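Local coordinates for methylenetetrahydrofolate--tRNA-(uracil-5-)-methyltransferase TrmFO (Thermus thermophilus, PDB 3G5S), which probably catalyses the folate- and FAD-dependent methylation of uridine 54 in tRNA to 5-methyluridine, with NADH or NADPH as the reductant, at residues A[201-206]-A[279-284]; A[221-226]-A[305-310]; A[353-358]-A[365-370]; A[373-378]-A[422-427]. All blocks are in the same frame, centred on the assembly; numbering follows the deposited sequence.

Contact 1 (A[201-206]-A[279-284]); sequences QALLEA and TGLKWP
L281 is the residue of 279-284 that meets L203 and A206, and its placement is prepared two positions earlier, at T279. There the hydroxyl OG1 accepts the backbone N-H of L281, with 3.0 Å between T279 OG1 and L281 N and an angle of 166° at the hydrogen. This nearly straight bond closes an ST turn, and T279 OG1 is also hydrogen-bonded to E227, which takes the backbone N-H of G280 on its other carboxylate oxygen. The turn therefore sits against the start of helix 226-231.

L281 follows with both methyl branches turned to L203 near the end of helix 193-205 and to A206 just past it. Its CG lies anti to the carbonyl carbon (chi1 -72°), which turns the isobutyl group toward A206 and L203. CD2 touches A206 CB at 3.7 Å, while CD1 lies 4.1 Å from L203 CD2, the two leucine side chains crossing at about a right angle. A206 is the first residue beyond the helix, and its CB points at L281, so the leucine fork packs where helix 193-205 gives way to the following loop. All three touching residues are buried and join mainly through apolar contact, with 121 Å² of surface covered in total.

K282 then occupies the N-cap position of helix 283-290, its backbone hydrogen-bonded to Q207. W283, the first residue of that helix, has L281 O at the edge of its indole, in the ring plane. The same carbonyl accepts from Q286 NE2, and the indole stacks with Y304.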
loop_
_atom_site.group_PDB
_atom_site.type_symbol
_atom_site.label_atom_id
_atom_site.label_comp_id
_atom_site.label_asym_id
_atom_site.label_seq_id
_atom_site.Cartn_x
_atom_site.Cartn_y
_atom_site.Cartn_z
ATOM N N GLN A 201 2.494 -14.199 -26.826
ATOM C CA GLN A 201 3.505 -13.504 -27.615
ATOM C C GLN A 201 3.779 -12.102 -27.072
ATOM O O GLN A 201 4.927 -11.664 -26.999
ATOM C CB GLN A 201 3.077 -13.422 -29.084
ATOM C CG GLN A 201 3.239 -14.719 -29.852
ATOM C CD GLN A 201 4.682 -15.183 -29.895
ATOM O OE1 GLN A 201 5.592 -14.396 -30.153
ATOM N NE2 GLN A 201 4.898 -16.466 -29.634
ATOM N N ALA A 202 2.725 -11.392 -26.689
ATOM C CA ALA A 202 2.889 -10.050 -26.147
ATOM C C ALA A 202 3.685 -10.067 -24.840
ATOM O O ALA A 202 4.472 -9.160 -24.572
ATOM C CB ALA A 202 1.540 -9.395 -25.943
ATOM N N LEU A 203 3.482 -11.100 -24.026
ATOM C CA LEU A 203 4.221 -11.236 -22.774
ATOM C C LEU A 203 5.714 -11.416 -23.015
ATOM O O LEU A 203 6.539 -10.924 -22.245
ATOM C CB LEU A 203 3.694 -12.417 -21.961
ATOM C CG LEU A 203 2.446 -12.165 -21.119
ATOM C CD1 LEU A 203 1.940 -13.477 -20.544
ATOM C CD2 LEU A 203 2.736 -11.161 -20.004
ATOM N N LEU A 204 6.063 -12.133 -24.076
ATOM C CA LEU A 204 7.467 -12.411 -24.363
ATOM C C LEU A 204 8.267 -11.123 -24.543
ATOM O O LEU A 204 9.420 -11.037 -24.121
ATOM C CB LEU A 204 7.608 -13.296 -25.606
ATOM C CG LEU A 204 7.059 -14.720 -25.506
ATOM C CD1 LEU A 204 7.248 -15.456 -26.827
ATOM C CD2 LEU A 204 7.723 -15.477 -24.370
ATOM N N GLU A 205 7.642 -10.119 -25.147
ATOM C CA GLU A 205 8.354 -8.913 -25.555
ATOM C C GLU A 205 8.135 -7.702 -24.649
ATOM O O GLU A 205 8.838 -6.697 -24.768
ATOM C CB GLU A 205 7.973 -8.546 -26.989
ATOM C CG GLU A 205 8.343 -9.599 -28.020
ATOM C CD GLU A 205 7.870 -9.235 -29.414
ATOM O OE1 GLU A 205 7.003 -8.343 -29.537
ATOM O OE2 GLU A 205 8.362 -9.843 -30.388
ATOM N N ALA A 206 7.159 -7.791 -23.755
ATOM C CA ALA A 206 6.789 -6.653 -22.917
ATOM C C ALA A 206 7.951 -6.140 -22.067
ATOM O O ALA A 206 8.750 -6.922 -21.554
ATOM C CB ALA A 206 5.612 -7.018 -22.039
ATOM N N THR A 279 3.827 -10.021 -11.284
ATOM C CA THR A 279 4.547 -9.487 -12.428
ATOM C C THR A 279 5.487 -8.361 -12.041
ATOM O O THR A 279 5.244 -7.642 -11.068
ATOM C CB THR A 279 3.566 -8.973 -13.500
ATOM O OG1 THR A 279 4.296 -8.496 -14.633
ATOM C CG2 THR A 279 2.713 -7.834 -12.953
ATOM N N GLY A 280 6.558 -8.220 -12.818
ATOM C CA GLY A 280 7.477 -7.107 -12.679
ATOM C C GLY A 280 7.465 -6.208 -13.900
ATOM O O GLY A 280 8.360 -5.388 -14.079
ATOM N N LEU A 281 6.455 -6.364 -14.746
ATOM C CA LEU A 281 6.348 -5.554 -15.954
ATOM C C LEU A 281 6.170 -4.077 -15.633
ATOM O O LEU A 281 5.593 -3.720 -14.607
ATOM C CB LEU A 281 5.171 -6.023 -16.799
ATOM C CG LEU A 281 5.344 -7.366 -17.514
ATOM C CD1 LEU A 281 4.073 -7.740 -18.251
ATOM C CD2 LEU A 281 6.532 -7.332 -18.473
ATOM N N LYS A 282 6.658 -3.217 -16.520
ATOM C CA LYS A 282 6.394 -1.789 -16.398
ATOM C C LYS A 282 4.894 -1.568 -16.479
ATOM O O LYS A 282 4.185 -2.306 -17.157
ATOM C CB LYS A 282 7.117 -1.008 -17.493
ATOM C CG LYS A 282 8.618 -1.205 -17.470
ATOM C CD LYS A 282 9.336 -0.187 -18.332
ATOM C CE LYS A 282 10.837 -0.410 -18.277
ATOM N NZ LYS A 282 11.602 0.748 -18.818
ATOM N N TRP A 283 4.408 -0.550 -15.785
ATOM C CA TRP A 283 2.972 -0.381 -15.639
ATOM C C TRP A 283 2.230 -0.148 -16.971
ATOM O O TRP A 283 1.182 -0.744 -17.191
ATOM C CB TRP A 283 2.680 0.668 -14.561
ATOM C CG TRP A 283 3.149 0.198 -13.192
ATOM C CD1 TRP A 283 3.861 -0.939 -12.914
ATOM C CD2 TRP A 283 2.961 0.863 -11.939
ATOM N NE1 TRP A 283 4.107 -1.031 -11.565
ATOM C CE2 TRP A 283 3.568 0.062 -10.945
ATOM C CE3 TRP A 283 2.332 2.049 -11.558
ATOM C CZ2 TRP A 283 3.557 0.412 -9.597
ATOM C CZ3 TRP A 283 2.326 2.392 -10.216
ATOM C CH2 TRP A 283 2.937 1.578 -9.255
ATOM N N PRO A 284 2.781 0.684 -17.877
ATOM C CA PRO A 284 2.075 0.833 -19.158
ATOM C C PRO A 284 1.988 -0.482 -19.931
ATOM O O PRO A 284 1.020 -0.710 -20.660
ATOM C CB PRO A 284 2.940 1.844 -19.917
ATOM C CG PRO A 284 3.605 2.647 -18.832
ATOM C CD PRO A 284 3.887 1.647 -17.741
#

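Contact 2 (A[221-226]-A[305-310]); sequences EACVPV and GVMHRN. With GSH (glutathione), chain C.
C223 lines the glutathione pocket beside the ligand's cysteine, and M307 packs behind it, against C223 and P225. C223 carries its sulfur anti to the backbone N (chi1 177°), a direction that brings SG to 2.5 Å from SG2 of glutathione. That spacing is longer than an ordinary disulfide bond and shorter than a normal contact between unbonded sulfurs, so the state of the pair is doubtful.

Across the segments, C223 SG and the selenium of M307 approach to 4.2 Å, and C223 O lies 3.9 Å from M307 CE. The selenomethionine chain bends at both chi2 and chi3, folding its terminal methyl back over P225. M307 CE comes within 3.8 Å of P225 CG, the two side chains crossing at about a right angle. P225 itself stands at the N-cap position of helix 226-231, so M307 bears on the loop just where it turns into that helix.

Residues 305-308 lead into strand 309-313, whose first two residues close the segment and which pairs antiparallel with strand 154-155. The backbone of H308 is hydrogen-bonded to D158, and that of N310 to Y156. Glutathione is hydrogen-bonded to the carbonyl oxygens of Y157, D158 and A159, to Y312 OH and to G276 N. The side chain of C223 also touches Y157 and A159, two of the residues whose carbonyls hold the tripeptide.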
loop_
_atom_site.group_PDB
_atom_site.type_symbol
_atom_site.label_atom_id
_atom_site.label_comp_id
_atom_site.label_asym_id
_atom_site.label_seq_id
_atom_site.Cartn_x
_atom_site.Cartn_y
_atom_site.Cartn_z
ATOM N N GLU A 221 12.139 -17.581 -4.941
ATOM C CA GLU A 221 12.428 -18.546 -5.998
ATOM C C GLU A 221 11.380 -19.504 -6.620
ATOM O O GLU A 221 11.526 -19.850 -7.789
ATOM C CB GLU A 221 13.807 -19.191 -5.794
ATOM C CG GLU A 221 14.943 -18.386 -6.465
ATOM C CD GLU A 221 15.273 -17.066 -5.763
ATOM O OE1 GLU A 221 15.361 -17.055 -4.516
ATOM O OE2 GLU A 221 15.472 -16.044 -6.461
ATOM N N ALA A 222 10.331 -19.917 -5.909
ATOM C CA ALA A 222 9.275 -20.687 -6.588
ATOM C C ALA A 222 8.132 -19.806 -7.110
ATOM O O ALA A 222 7.232 -20.275 -7.814
ATOM C CB ALA A 222 8.741 -21.808 -5.706
ATOM N N CYS A 223 8.181 -18.526 -6.765
ATOM C CA CYS A 223 7.227 -17.548 -7.268
ATOM C C CYS A 223 7.814 -16.884 -8.508
ATOM O O CYS A 223 8.726 -16.064 -8.410
ATOM C CB CYS A 223 6.943 -16.503 -6.191
ATOM S SG CYS A 223 5.839 -15.178 -6.715
ATOM N N VAL A 224 7.288 -17.242 -9.672
ATOM C CA VAL A 224 7.856 -16.793 -10.941
ATOM C C VAL A 224 6.923 -15.791 -11.612
ATOM O O VAL A 224 5.735 -16.055 -11.751
ATOM C CB VAL A 224 8.087 -17.982 -11.896
ATOM C CG1 VAL A 224 8.769 -17.523 -13.177
ATOM C CG2 VAL A 224 8.910 -19.061 -11.207
ATOM N N PRO A 225 7.455 -14.631 -12.023
ATOM C CA PRO A 225 6.625 -13.622 -12.693
ATOM C C PRO A 225 5.971 -14.211 -13.942
ATOM O O PRO A 225 6.601 -15.027 -14.616
ATOM C CB PRO A 225 7.635 -12.538 -13.084
ATOM C CG PRO A 225 8.810 -12.755 -12.184
ATOM C CD PRO A 225 8.865 -14.219 -11.922
ATOM N N VAL A 226 4.741 -13.810 -14.256
ATOM C CA VAL A 226 4.042 -14.397 -15.401
ATOM C C VAL A 226 4.777 -14.188 -16.713
ATOM O O VAL A 226 4.729 -15.044 -17.594
ATOM C CB VAL A 226 2.591 -13.886 -15.563
ATOM C CG1 VAL A 226 1.703 -14.472 -14.502
ATOM C CG2 VAL A 226 2.534 -12.362 -15.546
ATOM N N GLY A 305 0.713 -4.603 -10.697
ATOM C CA GLY A 305 1.497 -5.684 -10.125
ATOM C C GLY A 305 2.947 -5.298 -9.917
ATOM O O GLY A 305 3.492 -4.474 -10.662
ATOM N N VAL A 306 3.563 -5.885 -8.896
ATOM C CA VAL A 306 4.968 -5.653 -8.593
ATOM C C VAL A 306 5.578 -6.902 -7.975
ATOM O O VAL A 306 4.868 -7.737 -7.412
ATOM C CB VAL A 306 5.175 -4.484 -7.612
ATOM C CG1 VAL A 306 4.685 -3.181 -8.218
ATOM C CG2 VAL A 306 4.505 -4.777 -6.275
HETATM N N MSE A 307 6.899 -7.011 -8.089
HETATM C CA MSE A 307 7.667 -8.133 -7.558
HETATM C C MSE A 307 8.907 -7.588 -6.895
HETATM O O MSE A 307 9.890 -7.317 -7.578
HETATM C CB MSE A 307 8.177 -9.028 -8.693
HETATM C CG MSE A 307 7.146 -9.821 -9.459
HETATM SE SE MSE A 307 6.893 -11.642 -8.788
HETATM C CE MSE A 307 8.732 -12.165 -8.439
ATOM N N HIS A 308 8.897 -7.425 -5.584
ATOM C CA HIS A 308 10.142 -7.035 -4.949
ATOM C C HIS A 308 10.281 -7.468 -3.507
ATOM O O HIS A 308 9.325 -7.902 -2.860
ATOM C CB HIS A 308 10.431 -5.534 -5.098
ATOM C CG HIS A 308 9.258 -4.650 -4.820
ATOM N ND1 HIS A 308 8.678 -4.545 -3.575
ATOM C CD2 HIS A 308 8.573 -3.805 -5.627
ATOM C CE1 HIS A 308 7.682 -3.678 -3.627
ATOM N NE2 HIS A 308 7.592 -3.222 -4.862
ATOM N N ARG A 309 11.513 -7.361 -3.035
ATOM C CA ARG A 309 11.835 -7.550 -1.639
ATOM C C ARG A 309 11.084 -6.504 -0.821
ATOM O O ARG A 309 11.205 -5.303 -1.071
ATOM C CB ARG A 309 13.342 -7.402 -1.460
ATOM C CG ARG A 309 13.804 -7.317 -0.036
ATOM C CD ARG A 309 13.899 -8.684 0.597
ATOM N NE ARG A 309 14.439 -8.560 1.942
ATOM C CZ ARG A 309 13.695 -8.347 3.020
ATOM N NH1 ARG A 309 12.378 -8.260 2.910
ATOM N NH2 ARG A 309 14.264 -8.228 4.209
ATOM N N ASN A 310 10.310 -6.966 0.152
ATOM C CA ASN A 310 9.386 -6.097 0.873
ATOM C C ASN A 310 8.845 -6.842 2.078
ATOM O O ASN A 310 7.979 -7.695 1.935
ATOM C CB ASN A 310 8.230 -5.700 -0.068
ATOM C CG ASN A 310 7.307 -4.624 0.513
ATOM O OD1 ASN A 310 7.559 -3.425 0.373
ATOM N ND2 ASN A 310 6.207 -5.051 1.127
HETATM N N1 GSH C . 3.587 -12.030 -0.673
HETATM C CA1 GSH C . 2.853 -12.914 0.213
HETATM C C1 GSH C . 3.686 -14.089 0.703
HETATM O O11 GSH C . 5.043 -14.123 0.386
HETATM O O12 GSH C . 3.260 -14.785 1.565
HETATM C CB1 GSH C . 1.493 -13.345 -0.330
HETATM C CG1 GSH C . 1.458 -14.526 -1.292
HETATM C CD1 GSH C . 2.041 -14.341 -2.691
HETATM O OE1 GSH C . 2.700 -13.397 -2.990
HETATM N N2 GSH C . 1.740 -15.357 -3.659
HETATM C CA2 GSH C . 2.153 -15.212 -5.019
HETATM C C2 GSH C . 0.989 -14.872 -5.946
HETATM O O2 GSH C . 0.301 -15.734 -6.381
HETATM C CB2 GSH C . 2.858 -16.499 -5.415
HETATM S SG2 GSH C . 3.693 -16.508 -7.015
HETATM N N3 GSH C . 1.045 -13.590 -6.622
HETATM C CA3 GSH C . 0.068 -13.284 -7.644
HETATM C C3 GSH C . -1.316 -12.947 -7.107
HETATM O O31 GSH C . -2.314 -13.239 -7.688
HETATM O O32 GSH C . -1.362 -12.539 -5.788
#

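Contact 3 (A[353-358]-A[365-370]); sequences AGLNAA and PPVAPP
N356 grips V367 through both ends of its side-chain amide. Its OD1 accepts the backbone N-H of V367, with 2.8 Å between N356 OD1 and V367 N, while ND2 donates to the carbonyl of the same residue, N356 ND2 to V367 O measuring 2.9 Å. Both bonds are close to straight, 165° at each hydrogen, yet they differ in approach. The ND2 bond lies in the plane of the amide and in the carbonyl plane of V367, whereas the V367 N-H reaches OD1 tilted 31° from the plane of the asparagine carbonyl.

Carbon atoms pack around this pair. P366 sets its CB over one face of the amide, 3.4 Å from N356 OD1, while the rest of its ring leads away. On the neighbouring helical position L355 CD2 meets V367 CG2 at 3.8 Å, the side chains crossing roughly at right angles.

Further out, ND2 of N356 has a second acceptor in T322 O, which uses the other amide hydrogen and fixes the rotation of the group. Y332 of strand 331-333 also touches N356, and W427 of helix 409-429 packs on both L355 and V367. R359 NE, on the same helix as N356, is hydrogen-bonded to P365 O.

With V367 extended and both of its backbone polar atoms taken up by one amide, N356 imitates a neighbouring beta strand, and the proline-rich chain leaving helix 343-361 is tied back to that helix.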
loop_
_atom_site.group_PDB
_atom_site.type_symbol
_atom_site.label_atom_id
_atom_site.label_comp_id
_atom_site.label_asym_id
_atom_site.label_seq_id
_atom_site.Cartn_x
_atom_site.Cartn_y
_atom_site.Cartn_z
ATOM N N ALA A 353 -1.149 6.047 13.231
ATOM C CA ALA A 353 -0.603 5.227 14.308
ATOM C C ALA A 353 -0.118 6.101 15.455
ATOM O O ALA A 353 -0.367 5.795 16.620
ATOM C CB ALA A 353 0.515 4.339 13.791
ATOM N N GLY A 354 0.571 7.189 15.130
ATOM C CA GLY A 354 1.027 8.121 16.144
ATOM C C GLY A 354 -0.128 8.773 16.885
ATOM O O GLY A 354 -0.075 8.956 18.101
ATOM N N LEU A 355 -1.174 9.135 16.149
ATOM C CA LEU A 355 -2.360 9.719 16.750
ATOM C C LEU A 355 -2.982 8.752 17.754
ATOM O O LEU A 355 -3.318 9.135 18.876
ATOM C CB LEU A 355 -3.370 10.086 15.660
ATOM C CG LEU A 355 -4.734 10.593 16.133
ATOM C CD1 LEU A 355 -4.625 11.828 17.030
ATOM C CD2 LEU A 355 -5.595 10.889 14.917
ATOM N N ASN A 356 -3.142 7.500 17.347
ATOM C CA ASN A 356 -3.763 6.530 18.231
ATOM C C ASN A 356 -2.892 6.138 19.415
ATOM O O ASN A 356 -3.399 5.939 20.515
ATOM C CB ASN A 356 -4.286 5.332 17.449
ATOM C CG ASN A 356 -5.572 5.667 16.720
ATOM O OD1 ASN A 356 -6.363 6.480 17.208
ATOM N ND2 ASN A 356 -5.785 5.064 15.556
ATOM N N ALA A 357 -1.584 6.064 19.199
ATOM C CA ALA A 357 -0.650 5.830 20.296
ATOM C C ALA A 357 -0.683 6.990 21.298
ATOM O O ALA A 357 -0.651 6.773 22.511
ATOM C CB ALA A 357 0.751 5.630 19.751
ATOM N N ALA A 358 -0.753 8.219 20.785
ATOM C CA ALA A 358 -0.833 9.394 21.642
ATOM C C ALA A 358 -2.117 9.344 22.453
ATOM O O ALA A 358 -2.129 9.599 23.663
ATOM C CB ALA A 358 -0.784 10.660 20.805
ATOM N N PRO A 365 -9.725 6.322 23.622
ATOM C CA PRO A 365 -9.898 5.270 22.613
ATOM C C PRO A 365 -9.417 5.708 21.230
ATOM O O PRO A 365 -9.386 6.901 20.926
ATOM C CB PRO A 365 -11.411 5.046 22.593
ATOM C CG PRO A 365 -11.995 6.318 23.092
ATOM C CD PRO A 365 -11.002 6.930 24.032
ATOM N N PRO A 366 -9.045 4.740 20.384
ATOM C CA PRO A 366 -8.510 5.076 19.064
ATOM C C PRO A 366 -9.582 5.551 18.090
ATOM O O PRO A 366 -10.779 5.349 18.291
ATOM C CB PRO A 366 -7.897 3.756 18.594
ATOM C CG PRO A 366 -8.661 2.704 19.303
ATOM C CD PRO A 366 -9.063 3.288 20.633
ATOM N N VAL A 367 -9.118 6.179 17.018
ATOM C CA VAL A 367 -9.985 6.719 15.983
ATOM C C VAL A 367 -9.489 6.268 14.609
ATOM O O VAL A 367 -8.384 5.750 14.471
ATOM C CB VAL A 367 -10.021 8.258 16.046
ATOM C CG1 VAL A 367 -10.719 8.732 17.317
ATOM C CG2 VAL A 367 -8.614 8.830 15.958
ATOM N N ALA A 368 -10.317 6.464 13.587
ATOM C CA ALA A 368 -9.911 6.197 12.213
ATOM C C ALA A 368 -10.743 7.073 11.298
ATOM O O ALA A 368 -11.934 7.247 11.526
ATOM C CB ALA A 368 -10.099 4.737 11.853
ATOM N N PRO A 369 -10.121 7.629 10.253
ATOM C CA PRO A 369 -10.853 8.539 9.368
ATOM C C PRO A 369 -11.887 7.790 8.542
ATOM O O PRO A 369 -11.827 6.577 8.408
ATOM C CB PRO A 369 -9.769 9.129 8.463
ATOM C CG PRO A 369 -8.518 8.404 8.745
ATOM C CD PRO A 369 -8.714 7.442 9.863
ATOM N N PRO A 370 -12.836 8.526 7.969
ATOM C CA PRO A 370 -13.983 7.903 7.299
ATOM C C PRO A 370 -13.636 7.292 5.942
ATOM O O PRO A 370 -12.628 7.654 5.331
ATOM C CB PRO A 370 -14.950 9.070 7.114
ATOM C CG PRO A 370 -14.090 10.277 7.105
ATOM C CD PRO A 370 -12.938 9.994 8.014
#

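Contact 4 (A[373-378]-A[422-427]); sequences SMLGGL and EAFSAW
F424 lays one edge of its ring along S373, whose CB lies near the ring plane, 3.8 Å from F424 CD1. The same methylene is also 3.8 Å from F424 CB, so it fills the angle between the phenyl group and the root of its side chain. Having CG anti to the backbone N (chi1 -171°) sends the ring from helix 409-429 toward the start of helix 374-384. Two residues on from S373, L375 CD2 reaches F424 CE1 at 4.3 Å from an oblique direction, a looser contact than that of the serine.

S373 is the N-cap of helix 374-384. Its OG accepts from G376 N at 3.0 Å, with an angle of 143° at the hydrogen, and it donates to P370 O in the preceding loop. The next two amides of the helix start, M374 N and L375 N, are each hydrogen-bonded to an oxygen of E70 on helix 63-74, and the side chain of E70 also touches S373 and F424. A348 and F351 of helix 343-361 also pack on L375.

S373 thus shows two faces to the core: its carbon meets the aromatic edge, while its hydroxyl, though buried, is satisfied as both donor and acceptor. E70, with its carboxylate hydrogen-bonded to those two amides at the positive end of the helix dipole, would be expected to stay ionised.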
loop_
_atom_site.group_PDB
_atom_site.type_symbol
_atom_site.label_atom_id
_atom_site.label_comp_id
_atom_site.label_asym_id
_atom_site.label_seq_id
_atom_site.Cartn_x
_atom_site.Cartn_y
_atom_site.Cartn_z
ATOM N N SER A 373 -12.560 9.388 2.865
ATOM C CA SER A 373 -11.227 9.960 2.799
ATOM C C SER A 373 -10.268 8.917 2.262
ATOM O O SER A 373 -10.495 7.711 2.404
ATOM C CB SER A 373 -10.766 10.480 4.160
ATOM O OG SER A 373 -10.489 9.443 5.074
HETATM N N MSE A 374 -9.190 9.375 1.646
HETATM C CA MSE A 374 -8.223 8.431 1.107
HETATM C C MSE A 374 -7.495 7.688 2.233
HETATM O O MSE A 374 -7.303 6.474 2.156
HETATM C CB MSE A 374 -7.238 9.122 0.170
HETATM C CG MSE A 374 -6.310 8.175 -0.579
HETATM SE SE MSE A 374 -7.247 6.803 -1.617
HETATM C CE MSE A 374 -8.330 7.959 -2.732
ATOM N N LEU A 375 -7.090 8.390 3.286
ATOM C CA LEU A 375 -6.443 7.686 4.393
ATOM C C LEU A 375 -7.412 6.677 5.010
ATOM O O LEU A 375 -7.030 5.549 5.323
ATOM C CB LEU A 375 -5.917 8.657 5.451
ATOM C CG LEU A 375 -5.262 7.973 6.657
ATOM C CD1 LEU A 375 -4.160 6.996 6.229
ATOM C CD2 LEU A 375 -4.720 9.012 7.620
ATOM N N GLY A 376 -8.668 7.077 5.181
ATOM C CA GLY A 376 -9.671 6.178 5.714
ATOM C C GLY A 376 -9.896 4.967 4.830
ATOM O O GLY A 376 -9.994 3.838 5.305
ATOM N N GLY A 377 -9.992 5.194 3.527
ATOM C CA GLY A 377 -10.155 4.080 2.617
ATOM C C GLY A 377 -8.971 3.132 2.693
ATOM O O GLY A 377 -9.139 1.914 2.662
ATOM N N LEU A 378 -7.770 3.682 2.790
ATOM C CA LEU A 378 -6.574 2.863 2.842
ATOM C C LEU A 378 -6.536 1.982 4.103
ATOM O O LEU A 378 -6.330 0.773 4.008
ATOM C CB LEU A 378 -5.360 3.762 2.772
ATOM C CG LEU A 378 -4.005 3.074 2.716
ATOM C CD1 LEU A 378 -3.883 2.139 1.522
ATOM C CD2 LEU A 378 -2.916 4.120 2.705
ATOM N N GLU A 422 -13.353 17.011 2.234
ATOM C CA GLU A 422 -14.322 17.551 3.174
ATOM C C GLU A 422 -14.582 16.582 4.325
ATOM O O GLU A 422 -14.647 16.988 5.486
ATOM C CB GLU A 422 -15.642 17.890 2.466
ATOM C CG GLU A 422 -16.726 18.388 3.421
ATOM C CD GLU A 422 -18.085 18.585 2.762
ATOM O OE1 GLU A 422 -18.160 18.636 1.519
ATOM O OE2 GLU A 422 -19.085 18.703 3.499
ATOM N N ALA A 423 -14.742 15.303 4.000
ATOM C CA ALA A 423 -14.982 14.288 5.021
ATOM C C ALA A 423 -13.798 14.200 5.979
ATOM O O ALA A 423 -13.979 14.089 7.191
ATOM C CB ALA A 423 -15.239 12.932 4.386
ATOM N N PHE A 424 -12.587 14.254 5.435
ATOM C CA PHE A 424 -11.401 14.175 6.267
ATOM C C PHE A 424 -11.299 15.377 7.198
ATOM O O PHE A 424 -10.974 15.241 8.380
ATOM C CB PHE A 424 -10.154 14.070 5.402
ATOM C CG PHE A 424 -8.918 13.773 6.193
ATOM C CD1 PHE A 424 -8.669 12.486 6.640
ATOM C CD2 PHE A 424 -8.027 14.775 6.520
ATOM C CE1 PHE A 424 -7.543 12.202 7.388
ATOM C CE2 PHE A 424 -6.897 14.495 7.270
ATOM C CZ PHE A 424 -6.660 13.206 7.701
ATOM N N SER A 425 -11.560 16.559 6.656
ATOM C CA SER A 425 -11.496 17.779 7.448
ATOM C C SER A 425 -12.522 17.778 8.576
ATOM O O SER A 425 -12.227 18.202 9.690
ATOM C CB SER A 425 -11.684 19.004 6.557
ATOM O OG SER A 425 -10.571 19.174 5.700
ATOM N N ALA A 426 -13.728 17.302 8.289
ATOM C CA ALA A 426 -14.746 17.213 9.329
ATOM C C ALA A 426 -14.322 16.227 10.417
ATOM O O ALA A 426 -14.542 16.452 11.604
ATOM C CB ALA A 426 -16.089 16.820 8.733
ATOM N N TRP A 427 -13.705 15.128 10.003
ATOM C CA TRP A 427 -13.198 14.152 10.956
ATOM C C TRP A 427 -12.140 14.791 11.859
ATOM O O TRP A 427 -12.202 14.655 13.081
ATOM C CB TRP A 427 -12.658 12.935 10.214
ATOM C CG TRP A 427 -12.012 11.931 11.108
ATOM C CD1 TRP A 427 -12.632 11.031 11.933
ATOM C CD2 TRP A 427 -10.607 11.719 11.265
ATOM N NE1 TRP A 427 -11.689 10.276 12.598
ATOM C CE2 TRP A 427 -10.439 10.679 12.205
ATOM C CE3 TRP A 427 -9.472 12.309 10.705
ATOM C CZ2 TRP A 427 -9.181 10.213 12.588
ATOM C CZ3 TRP A 427 -8.223 11.851 11.092
ATOM C CH2 TRP A 427 -8.089 10.812 12.020
#

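The four contacts form two touching pairs on opposite sides of the chain's centre. Contacts 1 and 2 have centres 14 Å apart and alternate along the sequence; T279 O lies 3.3 Å from M307 CG, so the turn before L281 packs against M307, the residue that meets C223 of the glutathione pocket. The side chain of M307 is about 12 Å from FAD. Contacts 3 and 4, centres 13 Å apart, are joined by W427 of segment 422-427, whose CZ2 is 3.7 Å from V367 CG2. L375 of contact 4 has its side chain about 13 Å from FAD, so contacts 2 and 4 both lie within about 13 Å of the cofactor, although their nearest atoms stay about 12 Å apart.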